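Local coordinates for protein probable dipeptidase (Pseudomonas aeruginosa, PDB 3B40) that probably acts as a metal-dependent dipeptidase of the membrane dipeptidase family M19, cleaving dipeptides into amino acids, at residues A[66-71]-A[137-142]; A[163-168]-A[211-216]. The protein carries 11 engineered substitutions. All blocks are in the same frame, centred on the assembly; numbering follows the deposited sequence.

Contact 1: A[66-71]-A[137-142]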
# COMPACT_ATOMS: atom_id res chain seq x y z
N ALA A 66 5.07 -3.95 6.07
CA ALA A 66 6.24 -3.36 5.46
C ALA A 66 7.23 -2.85 6.50
O ALA A 66 6.85 -2.18 7.46
CB ALA A 66 5.82 -2.22 4.53
N ILE A 67 8.50 -3.16 6.25
CA ILE A 67 9.63 -2.46 6.82
C ILE A 67 9.67 -1.11 6.11
O ILE A 67 10.00 -1.03 4.91
CB ILE A 67 10.95 -3.22 6.51
CG1 ILE A 67 10.93 -4.68 7.04
CG2 ILE A 67 12.16 -2.40 6.99
CD1 ILE A 67 10.55 -4.92 8.52
N PHE A 68 9.34 -0.07 6.86
CA PHE A 68 9.15 1.27 6.28
C PHE A 68 9.92 2.31 7.09
O PHE A 68 9.93 2.24 8.34
CB PHE A 68 7.65 1.62 6.29
CG PHE A 68 7.33 3.01 5.79
CD1 PHE A 68 7.18 3.25 4.44
CD2 PHE A 68 7.12 4.07 6.69
CE1 PHE A 68 6.87 4.54 3.96
CE2 PHE A 68 6.82 5.36 6.22
CZ PHE A 68 6.70 5.58 4.85
N GLY A 69 10.58 3.23 6.40
CA GLY A 69 11.02 4.48 6.99
C GLY A 69 10.89 5.59 5.95
O GLY A 69 10.85 5.31 4.75
N TRP A 70 10.79 6.83 6.41
CA TRP A 70 10.76 8.00 5.52
C TRP A 70 11.18 9.26 6.29
O TRP A 70 11.42 9.16 7.50
CB TRP A 70 9.35 8.13 4.90
CG TRP A 70 8.38 8.83 5.76
CD1 TRP A 70 8.15 8.63 7.09
CD2 TRP A 70 7.47 9.83 5.33
NE1 TRP A 70 7.13 9.45 7.52
CE2 TRP A 70 6.70 10.21 6.46
CE3 TRP A 70 7.21 10.45 4.09
CZ2 TRP A 70 5.70 11.20 6.39
CZ3 TRP A 70 6.22 11.44 4.03
CH2 TRP A 70 5.47 11.79 5.17
N PRO A 71 11.29 10.43 5.60
CA PRO A 71 11.75 11.67 6.27
C PRO A 71 10.62 12.34 7.07
O PRO A 71 10.16 13.43 6.72
CB PRO A 71 12.19 12.57 5.09
CG PRO A 71 12.04 11.71 3.81
CD PRO A 71 11.03 10.66 4.17
N MET A 137 8.87 -4.28 2.26
CA MET A 137 9.67 -3.10 2.52
C MET A 137 9.14 -2.08 1.53
O MET A 137 8.90 -2.42 0.37
CB MET A 137 11.17 -3.41 2.26
CG MET A 137 12.14 -2.28 2.53
SD MET A 137 13.85 -2.74 2.96
CE MET A 137 14.46 -3.19 1.39
N LEU A 138 8.91 -0.85 1.99
CA LEU A 138 8.45 0.19 1.09
C LEU A 138 9.30 1.41 1.35
O LEU A 138 9.48 1.80 2.50
CB LEU A 138 6.94 0.48 1.27
CG LEU A 138 6.23 1.49 0.37
CD1 LEU A 138 6.11 0.99 -1.06
CD2 LEU A 138 4.82 1.78 0.90
N ASN A 139 9.85 1.97 0.26
CA ASN A 139 10.63 3.23 0.25
C ASN A 139 12.15 3.02 0.26
O ASN A 139 12.72 2.52 1.24
CB ASN A 139 10.23 4.13 1.40
CG ASN A 139 10.63 5.59 1.18
OD1 ASN A 139 11.01 6.00 0.07
ND2 ASN A 139 10.48 6.39 2.22
N ALA A 140 12.81 3.41 -0.83
CA ALA A 140 14.28 3.28 -0.91
C ALA A 140 15.04 4.37 -0.12
O ALA A 140 16.25 4.26 0.07
CB ALA A 140 14.73 3.30 -2.37
N TYR A 141 14.32 5.42 0.32
CA TYR A 141 14.94 6.52 1.07
C TYR A 141 15.89 6.08 2.22
O TYR A 141 17.03 6.53 2.27
CB TYR A 141 13.87 7.50 1.56
CG TYR A 141 14.42 8.60 2.46
CD1 TYR A 141 15.04 9.73 1.90
CD2 TYR A 141 14.32 8.51 3.86
CE1 TYR A 141 15.55 10.74 2.72
CE2 TYR A 141 14.84 9.52 4.68
CZ TYR A 141 15.45 10.63 4.10
OH TYR A 141 15.96 11.63 4.89
N PRO A 142 15.46 5.18 3.13
CA PRO A 142 16.40 4.81 4.20
C PRO A 142 17.70 4.13 3.75
O PRO A 142 18.67 4.08 4.52
CB PRO A 142 15.60 3.82 5.03
CG PRO A 142 14.16 4.06 4.70
CD PRO A 142 14.15 4.50 3.28
O HOH W 1 11.82 1.36 3.80
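Ile67 and Leu138 join two neighbouring parallel strands, 62-68 and 131-138, near their C-terminal ends. Leu138 N donates to Ile67 O at 3.1 Å, from a position 35° above the carbonyl plane. The same oxygen also receives a CA-H...O contact from Met137 CA at 3.2 Å. From here on the chains draw apart, the CA atoms of Ile67 and Met137 being closer than those of Gly69 and Pro142, and a side chain takes over the role of the backbone. Asn139 ND2 reaches Gly69 O at 2.8 Å, lying in the carbonyl plane on a lone pair, although the oxygen sits 27° out of the plane of the Asn139 amide. Chi1 of -161° sets Asn139 CG anti to the backbone N. The other end of the amide, OD1, accepts weak bonds from Tyr141 N at 3.4 Å and from Asn169 ND2, which is consistent with the modelled orientation of the amide. Water 1 fills in between the diverging chains, 2.7 Å from Leu138 O and 3.0 Å from Asn139 O, with a weak bond from Gly69 N; the acceptors around it outnumber its protons, so these bonds are probably shared. Further along, Pro71 CG stands over the centre of the Tyr141 ring, 3.6 Å from its centroid, a CH-pi contact on one face, while Pro142 CG packs 3.5 Å from Gly69 O. Trp70 N bonds to Gln94 OE1 and Phe68 O to Arg98 NH2, both on helix 87-108, and the Trp70 side chain bonds through NE1 to Glu72 OE1. The chemistry implies that, where the chains diverge in this buried place, a carboxamide, a water and a proline-aromatic contact succeed backbone pairing: Gly69 O is held by Asn139 ND2, while Leu138 O and Asn139 O share the water.

Contact 2: A[163-168]-A[211-216]. Engineered in segment 163-168: Ser164 (natural residue Asn).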
# COMPACT_ATOMS: atom_id res chain seq x y z
N PHE A 163 9.95 0.72 -4.32
CA PHE A 163 10.91 1.82 -4.33
C PHE A 163 10.42 3.08 -3.68
O PHE A 163 11.23 3.88 -3.17
CB PHE A 163 11.21 2.19 -5.78
CG PHE A 163 12.12 1.23 -6.49
CD1 PHE A 163 13.41 1.60 -6.76
CD2 PHE A 163 11.65 -0.03 -6.93
CE1 PHE A 163 14.28 0.72 -7.44
CE2 PHE A 163 12.50 -0.90 -7.59
CZ PHE A 163 13.81 -0.51 -7.87
N SER A 164 9.11 3.32 -3.75
CA SER A 164 8.62 4.65 -3.45
C SER A 164 7.63 4.73 -2.34
O SER A 164 6.95 3.76 -2.04
CB SER A 164 7.98 5.30 -4.68
OG SER A 164 8.90 5.40 -5.74
N TYR A 165 7.58 5.90 -1.72
CA TYR A 165 6.44 6.37 -0.96
C TYR A 165 6.13 7.79 -1.49
O TYR A 165 6.44 8.12 -2.65
CB TYR A 165 6.77 6.33 0.54
CG TYR A 165 5.60 6.56 1.48
CD1 TYR A 165 4.53 5.64 1.56
CD2 TYR A 165 5.58 7.67 2.31
CE1 TYR A 165 3.44 5.87 2.46
CE2 TYR A 165 4.52 7.91 3.17
CZ TYR A 165 3.45 7.00 3.26
OH TYR A 165 2.43 7.25 4.15
N VAL A 166 5.46 8.59 -0.68
CA VAL A 166 5.39 10.05 -0.88
C VAL A 166 6.82 10.65 -0.81
O VAL A 166 7.63 10.25 0.05
CB VAL A 166 4.46 10.69 0.20
CG1 VAL A 166 4.41 12.19 0.06
CG2 VAL A 166 3.03 10.16 0.06
N GLY A 167 7.16 11.56 -1.72
CA GLY A 167 8.49 12.17 -1.75
C GLY A 167 9.39 11.45 -2.75
O GLY A 167 9.36 10.23 -2.83
N ASN A 168 10.15 12.19 -3.54
CA ASN A 168 11.14 11.58 -4.43
C ASN A 168 12.22 10.97 -3.57
O ASN A 168 12.43 11.40 -2.44
CB ASN A 168 11.79 12.62 -5.34
CG ASN A 168 10.84 13.16 -6.42
OD1 ASN A 168 9.88 12.51 -6.81
ND2 ASN A 168 11.14 14.36 -6.93
N VAL A 211 5.34 -1.56 -7.51
CA VAL A 211 5.34 -0.29 -8.19
C VAL A 211 4.33 0.73 -7.64
O VAL A 211 4.29 1.85 -8.12
CB VAL A 211 5.16 -0.44 -9.74
CG1 VAL A 211 6.26 -1.36 -10.30
CG2 VAL A 211 3.78 -0.97 -10.06
N SER A 212 3.53 0.37 -6.63
CA SER A 212 2.60 1.35 -6.04
C SER A 212 3.44 2.50 -5.46
O SER A 212 4.46 2.23 -4.84
CB SER A 212 1.74 0.72 -4.94
OG SER A 212 0.72 -0.09 -5.51
N GLN A 213 3.02 3.76 -5.71
CA GLN A 213 3.65 5.00 -5.20
C GLN A 213 4.71 5.62 -6.15
O GLN A 213 5.06 6.79 -6.03
CB GLN A 213 4.24 4.83 -3.79
CG GLN A 213 3.29 4.27 -2.65
CD GLN A 213 2.67 5.31 -1.75
OE1 GLN A 213 2.91 6.51 -1.90
NE2 GLN A 213 1.85 4.84 -0.76
N MET A 214 5.25 4.79 -7.05
CA MET A 214 6.28 5.18 -8.01
C MET A 214 5.68 6.06 -9.11
O MET A 214 4.55 5.84 -9.51
CB MET A 214 6.87 3.91 -8.65
CG MET A 214 7.77 3.07 -7.69
SD MET A 214 8.55 1.57 -8.39
CE MET A 214 9.91 2.23 -9.32
N SER A 215 6.45 7.03 -9.62
CA SER A 215 6.04 7.83 -10.78
C SER A 215 5.76 6.92 -12.00
O SER A 215 6.19 5.73 -12.04
CB SER A 215 7.12 8.87 -11.11
OG SER A 215 8.15 8.28 -11.86
N THR A 216 5.04 7.45 -12.98
CA THR A 216 4.73 6.71 -14.21
C THR A 216 5.96 6.30 -15.00
O THR A 216 6.05 5.15 -15.44
CB THR A 216 3.75 7.48 -15.10
OG1 THR A 216 2.50 7.54 -14.40
CG2 THR A 216 3.53 6.73 -16.46
O HOH W 2 6.96 1.43 -4.68
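Ser164 N and Ser212 O are bridged by one water, which donates to Ser212 O at 2.6 Å and accepts from Ser164 N at 3.0 Å. The backbones of 163-168 and 211-216 thus meet through a shared solvent molecule, and side chains make the rest of the contact. Ser164, an engineered residue, presses its OG to 3.2 Å from Met214 CG, and Ser164 O lies 3.4 Å from Gln213 CB. Met214 then runs on toward Phe163: the bend at its last torsion (chi3 78°) brings CE to 3.7 Å from Phe163 CD2. The sulfur takes part as well, SD lying 4.7 Å from the ring centroid and 54° off the ring normal, an oblique Met-aromatic contact. Phe163 also rests against Ala198, Val199 and Leu202 of helix 193-205, which makes this an apolar end of the contact. At the polar end, Gln213 lies alongside Tyr165, the two pointing the same way with amide and ring planes 31° apart, and NE2 comes to 3.6 Å from Tyr165 CD1. Gln213 OE1 accepts a hydrogen bond from Arg176 NH1, which probably helps to fix the carboxamide, while Tyr165 OH bonds to Asp362 OD2. Gln213 occupies the third position of a type II beta turn closed by Met214 N to Val211 O at 3.3 Å, and from this position its CB points toward 163-168. Ser215, next after the turn, is the N-cap of helix 216-225. Such neighbouring loops, each following one short parallel strand and leading toward a helix, pack side by side over the C-terminal ends of the strands, as in the TIM-barrel fold to which the family belongs.

Contact 1 and contact 2 follow one another along the chain, with centres about 11 Å apart, and they meet where strand 160-162, lying between strands 131-138 and 208-210, gives way to its loop. A probable hydrogen bond of 2.9 Å joins Ala140 N to Phe163 O, and Leu138 CD1 packs 3.1 Å from Ser164 O. Tyr165 makes the aromatic joint: its ring is edge-to-face with both Phe68 (CE1 to Tyr165 CG 3.4 Å) and Trp70. In TIM-barrel hydrolases the catalytic site usually lies at this C-terminal end of the strands. A bound calcium ion lies about 11 Å from the Pro142 side chain, too far to be bound by that residue.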